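Local coordinates for phage-related protein (Bordetella bronchiseptica RB50, PDB 3BJQ) that is of unproven function but is probably a phage major capsid protein that would build the shell of the virus head, at residues E[20-32]-E[112-124]. Residues are numbered along the deposited sequence; the frame is centred on the assembly and turned at random.
Sequences HARGYRQSTLIGK and VNTVLRIMALAHE. With PG4 (tetraethylene glycol), chain V.
Tyr24 lays one face of its ring over Leu116, whose CB stands 3.8 Å from the ring centroid and almost exactly on its normal, a CH-pi contact. With CG anti to the backbone N (chi1 -178°), the phenol reaches onto the helix, and its OH ends beside the neighbouring residue, 3.2 Å from Arg117 CB. A tyrosine suits this border: its carbon face packs on leucine, while its hydroxyl meets a water at the ring edge and accepts a nearly straight bond from Gln26 NE2 (2.9 Å). That same NE2 also donates to O1 of a tetraethylene glycol, probably from the crystallisation liquor, as does Arg117 NE; Arg117 additionally bonds Asn59 of the second subunit and makes a cation-pi contact with Tyr58 of that subunit. Nearer helix 15-22, Ala21 CB fits against Leu116 CD1 at 3.7 Å, and His20 NE2 donates to Asn113 OD1 (3.1 Å), which also lies at the Tyr24 ring edge. Residues 23-30 leave helix 15-22 and run along helix 105-131, with a type I beta turn from Gln26 to Leu29. This long helix also packs on strands 87-92 and 286-299, consistent with the spine helix of HK97-type capsid proteins. After the turn, Leu29 CD1 settles on the small Ala120, 3.8 Å from its CB. Glu124, bent at chi2 (79°), turns its carboxylate to two successive amides: OE2 takes Ile30 N through its syn lone pair and OE1 takes Gly31 N, both at 2.9 Å. Trp241 and a water that also reaches Thr28 O add donors to OE2. Lys32 spreads its aliphatic chain across the His123 ring, whose NE2 is bonded to Thr266.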
loop_
_atom_site.group_PDB
_atom_site.type_symbol
_atom_site.label_atom_id
_atom_site.label_comp_id
_atom_site.label_asym_id
_atom_site.label_seq_id
_atom_site.Cartn_x
_atom_site.Cartn_y
_atom_site.Cartn_z
ATOM N N HIS E 20 5.985 13.730 18.539
ATOM C CA HIS E 20 5.896 13.268 19.930
ATOM C C HIS E 20 5.599 14.414 20.924
ATOM O O HIS E 20 4.733 14.262 21.779
ATOM C CB HIS E 20 7.156 12.514 20.329
ATOM C CG HIS E 20 7.211 12.172 21.782
ATOM N ND1 HIS E 20 6.670 11.011 22.291
ATOM C CD2 HIS E 20 7.717 12.851 22.843
ATOM C CE1 HIS E 20 6.857 10.982 23.602
ATOM N NE2 HIS E 20 7.487 12.088 23.962
ATOM N N ALA E 21 6.300 15.547 20.802
ATOM C CA ALA E 21 6.081 16.713 21.668
ATOM C C ALA E 21 4.651 17.239 21.576
ATOM O O ALA E 21 4.115 17.707 22.578
ATOM C CB ALA E 21 7.060 17.875 21.348
ATOM N N ARG E 22 4.062 17.202 20.377
ATOM C CA ARG E 22 2.681 17.682 20.180
ATOM C C ARG E 22 1.629 16.811 20.840
ATOM O O ARG E 22 0.544 17.281 21.110
ATOM C CB ARG E 22 2.331 17.787 18.701
ATOM C CG ARG E 22 3.133 18.789 17.968
ATOM C CD ARG E 22 2.585 18.969 16.595
ATOM N NE ARG E 22 3.352 19.970 15.863
ATOM C CZ ARG E 22 4.416 19.710 15.115
ATOM N NH1 ARG E 22 4.857 18.462 14.982
ATOM N NH2 ARG E 22 5.041 20.703 14.484
ATOM N N GLY E 23 1.960 15.553 21.078
ATOM C CA GLY E 23 1.081 14.627 21.788
ATOM C C GLY E 23 1.266 14.591 23.295
ATOM O O GLY E 23 0.553 13.845 23.977
ATOM N N TYR E 24 2.204 15.405 23.820
ATOM C CA TYR E 24 2.494 15.472 25.258
ATOM C C TYR E 24 1.302 16.026 26.018
ATOM O O TYR E 24 0.804 17.083 25.669
ATOM C CB TYR E 24 3.706 16.378 25.516
ATOM C CG TYR E 24 4.153 16.496 26.971
ATOM C CD1 TYR E 24 5.107 15.636 27.488
ATOM C CD2 TYR E 24 3.662 17.493 27.804
ATOM C CE1 TYR E 24 5.523 15.731 28.807
ATOM C CE2 TYR E 24 4.074 17.594 29.141
ATOM C CZ TYR E 24 4.996 16.694 29.629
ATOM O OH TYR E 24 5.440 16.770 30.917
ATOM N N ARG E 25 0.860 15.297 27.041
ATOM C CA ARG E 25 -0.283 15.661 27.867
ATOM C C ARG E 25 0.085 15.638 29.345
ATOM O O ARG E 25 0.903 14.848 29.782
ATOM C CB ARG E 25 -1.438 14.670 27.652
ATOM C CG ARG E 25 -1.892 14.526 26.205
ATOM C CD ARG E 25 -2.628 15.772 25.742
ATOM N NE ARG E 25 -3.104 15.624 24.365
ATOM C CZ ARG E 25 -2.507 16.107 23.278
ATOM N NH1 ARG E 25 -1.381 16.819 23.347
ATOM N NH2 ARG E 25 -3.058 15.883 22.093
ATOM N N GLN E 26 -0.511 16.551 30.102
ATOM C CA GLN E 26 -0.394 16.598 31.549
ATOM C C GLN E 26 -1.827 16.766 32.039
ATOM O O GLN E 26 -2.325 17.872 32.160
ATOM C CB GLN E 26 0.479 17.783 31.973
ATOM C CG GLN E 26 1.963 17.516 31.977
ATOM C CD GLN E 26 2.446 16.770 33.203
ATOM O OE1 GLN E 26 1.706 16.567 34.153
ATOM N NE2 GLN E 26 3.700 16.376 33.191
ATOM N N SER E 27 -2.488 15.646 32.293
ATOM C CA SER E 27 -3.910 15.636 32.599
ATOM C C SER E 27 -4.323 16.354 33.896
ATOM O O SER E 27 -5.461 16.793 34.006
ATOM C CB SER E 27 -4.408 14.191 32.634
ATOM O OG SER E 27 -3.802 13.518 33.733
ATOM N N THR E 28 -3.418 16.497 34.864
ATOM C CA THR E 28 -3.773 17.179 36.103
ATOM C C THR E 28 -3.524 18.705 36.044
ATOM O O THR E 28 -3.900 19.426 36.986
ATOM C CB THR E 28 -3.084 16.562 37.341
ATOM O OG1 THR E 28 -1.697 16.928 37.378
ATOM C CG2 THR E 28 -3.270 15.050 37.359
ATOM N N LEU E 29 -2.879 19.179 34.967
ATOM C CA LEU E 29 -2.710 20.614 34.753
ATOM C C LEU E 29 -3.931 21.096 33.965
ATOM O O LEU E 29 -4.321 20.475 32.988
ATOM C CB LEU E 29 -1.410 20.926 34.023
ATOM C CG LEU E 29 -0.123 20.437 34.695
ATOM C CD1 LEU E 29 1.050 20.921 33.902
ATOM C CD2 LEU E 29 -0.005 20.907 36.114
ATOM N N ILE E 30 -4.536 22.199 34.403
ATOM C CA ILE E 30 -5.811 22.633 33.845
ATOM C C ILE E 30 -5.759 23.997 33.138
ATOM O O ILE E 30 -6.775 24.452 32.633
ATOM C CB ILE E 30 -6.921 22.604 34.927
ATOM C CG1 ILE E 30 -6.568 23.530 36.099
ATOM C CG2 ILE E 30 -7.128 21.157 35.430
ATOM C CD1 ILE E 30 -7.740 24.092 36.844
ATOM N N GLY E 31 -4.578 24.617 33.054
ATOM C CA GLY E 31 -4.432 25.933 32.417
ATOM C C GLY E 31 -4.986 26.025 31.009
ATOM O O GLY E 31 -5.655 26.996 30.653
ATOM N N LYS E 32 -4.754 24.994 30.220
ATOM C CA LYS E 32 -5.265 24.934 28.838
ATOM C C LYS E 32 -6.777 24.752 28.772
ATOM O O LYS E 32 -7.379 24.906 27.714
ATOM C CB LYS E 32 -4.549 23.830 28.063
ATOM C CG LYS E 32 -3.055 24.028 28.003
ATOM C CD LYS E 32 -2.296 22.863 27.369
ATOM C CE LYS E 32 -0.890 23.314 26.961
ATOM N NZ LYS E 32 -0.065 22.263 26.262
ATOM N N VAL E 112 13.111 14.972 25.989
ATOM C CA VAL E 112 12.225 16.070 25.582
ATOM C C VAL E 112 11.082 16.279 26.573
ATOM O O VAL E 112 10.715 17.427 26.876
ATOM C CB VAL E 112 11.684 15.844 24.148
ATOM C CG1 VAL E 112 10.466 16.731 23.870
ATOM C CG2 VAL E 112 12.804 16.093 23.128
ATOM N N ASN E 113 10.516 15.175 27.057
ATOM C CA ASN E 113 9.487 15.210 28.080
ATOM C C ASN E 113 9.880 16.055 29.285
ATOM O O ASN E 113 9.058 16.762 29.841
ATOM C CB ASN E 113 9.173 13.784 28.557
ATOM C CG ASN E 113 8.315 13.004 27.567
ATOM O OD1 ASN E 113 7.730 13.561 26.637
ATOM N ND2 ASN E 113 8.269 11.715 27.757
ATOM N N THR E 114 11.123 15.918 29.711
ATOM C CA THR E 114 11.655 16.648 30.830
ATOM C C THR E 114 11.469 18.144 30.673
ATOM O O THR E 114 10.912 18.814 31.572
ATOM C CB THR E 114 13.139 16.305 30.978
ATOM O OG1 THR E 114 13.227 14.910 31.303
ATOM C CG2 THR E 114 13.841 17.158 32.045
ATOM N N VAL E 115 11.883 18.661 29.522
ATOM C CA VAL E 115 11.755 20.099 29.255
ATOM C C VAL E 115 10.298 20.530 29.005
ATOM O O VAL E 115 9.897 21.629 29.401
ATOM C CB VAL E 115 12.714 20.551 28.123
ATOM C CG1 VAL E 115 14.126 20.181 28.492
ATOM C CG2 VAL E 115 12.335 19.931 26.813
ATOM N N LEU E 116 9.488 19.660 28.404
ATOM C CA LEU E 116 8.096 19.975 28.188
ATOM C C LEU E 116 7.372 20.119 29.530
ATOM O O LEU E 116 6.465 20.937 29.653
ATOM C CB LEU E 116 7.415 18.926 27.287
ATOM C CG LEU E 116 7.842 18.927 25.809
ATOM C CD1 LEU E 116 7.144 17.836 25.025
ATOM C CD2 LEU E 116 7.529 20.303 25.201
ATOM N N ARG E 117 7.759 19.325 30.522
ATOM C CA ARG E 117 7.105 19.421 31.842
ATOM C C ARG E 117 7.397 20.733 32.530
ATOM O O ARG E 117 6.538 21.295 33.204
ATOM C CB ARG E 117 7.506 18.309 32.794
ATOM C CG ARG E 117 6.609 18.390 34.056
ATOM C CD ARG E 117 7.067 17.563 35.162
ATOM N NE ARG E 117 6.158 17.577 36.318
ATOM C CZ ARG E 117 6.300 18.322 37.413
ATOM N NH1 ARG E 117 7.246 19.231 37.520
ATOM N NH2 ARG E 117 5.432 18.174 38.403
ATOM N N ILE E 118 8.630 21.185 32.401
ATOM C CA ILE E 118 9.033 22.484 32.887
ATOM C C ILE E 118 8.203 23.589 32.248
ATOM O O ILE E 118 7.741 24.505 32.924
ATOM C CB ILE E 118 10.516 22.752 32.552
ATOM C CG1 ILE E 118 11.430 21.871 33.395
ATOM C CG2 ILE E 118 10.861 24.201 32.791
ATOM C CD1 ILE E 118 12.161 22.628 34.502
HETATM N N MSE E 119 8.029 23.512 30.933
HETATM C CA MSE E 119 7.225 24.500 30.216
HETATM C C MSE E 119 5.753 24.418 30.592
HETATM O O MSE E 119 5.037 25.424 30.599
HETATM C CB MSE E 119 7.383 24.317 28.701
HETATM C CG MSE E 119 8.733 24.802 28.186
HETATM SE SE MSE E 119 9.131 24.219 26.370
HETATM C CE MSE E 119 10.892 25.068 26.200
ATOM N N ALA E 120 5.296 23.210 30.866
ATOM C CA ALA E 120 3.904 22.980 31.247
ATOM C C ALA E 120 3.555 23.587 32.594
ATOM O O ALA E 120 2.468 24.156 32.795
ATOM C CB ALA E 120 3.626 21.511 31.236
ATOM N N LEU E 121 4.494 23.496 33.524
ATOM C CA LEU E 121 4.293 24.020 34.856
ATOM C C LEU E 121 4.373 25.543 34.834
ATOM O O LEU E 121 3.632 26.205 35.544
ATOM C CB LEU E 121 5.326 23.390 35.820
ATOM C CG LEU E 121 4.994 23.265 37.309
ATOM C CD1 LEU E 121 3.582 22.710 37.535
ATOM C CD2 LEU E 121 6.044 22.391 38.020
ATOM N N ALA E 122 5.278 26.103 34.034
ATOM C CA ALA E 122 5.378 27.560 33.890
ATOM C C ALA E 122 4.087 28.110 33.274
ATOM O O ALA E 122 3.575 29.147 33.695
ATOM C CB ALA E 122 6.555 27.929 33.031
ATOM N N HIS E 123 3.557 27.400 32.285
ATOM C CA HIS E 123 2.271 27.776 31.663
ATOM C C HIS E 123 1.126 27.759 32.677
ATOM O O HIS E 123 0.296 28.651 32.710
ATOM C CB HIS E 123 1.972 26.838 30.501
ATOM C CG HIS E 123 0.670 27.099 29.845
ATOM N ND1 HIS E 123 -0.467 26.370 30.145
ATOM C CD2 HIS E 123 0.297 28.028 28.938
ATOM C CE1 HIS E 123 -1.477 26.825 29.431
ATOM N NE2 HIS E 123 -1.046 27.827 28.687
ATOM N N GLU E 124 1.091 26.714 33.492
ATOM C CA GLU E 124 0.100 26.583 34.535
ATOM C C GLU E 124 0.111 27.800 35.470
ATOM O O GLU E 124 -0.932 28.343 35.837
ATOM C CB GLU E 124 0.354 25.308 35.362
ATOM C CG GLU E 124 -0.809 24.966 36.335
ATOM C CD GLU E 124 -2.018 24.275 35.628
ATOM O OE1 GLU E 124 -2.061 24.271 34.382
ATOM O OE2 GLU E 124 -2.917 23.718 36.321
HETATM O O1 PG4 V . 4.914 15.392 35.507
HETATM C C1 PG4 V . 3.922 14.557 36.115
HETATM C C2 PG4 V . 3.436 15.048 37.466
HETATM O O2 PG4 V . 3.188 16.454 37.413
HETATM C C3 PG4 V . 1.879 16.847 37.836
HETATM C C4 PG4 V . 1.920 18.336 38.124
HETATM O O3 PG4 V . 2.463 18.473 39.424
HETATM C C5 PG4 V . 2.791 19.814 39.789
HETATM C C6 PG4 V . 2.913 19.921 41.303
HETATM O O4 PG4 V . 1.892 19.289 42.113
HETATM C C7 PG4 V . 0.616 18.889 41.552
HETATM C C8 PG4 V . 0.406 17.380 41.333
HETATM O O5 PG4 V . -0.493 16.806 42.303
HETATM O O HOH W 1 6.992 14.840 31.610
HETATM O O HOH W 2 -3.569 21.985 38.289
#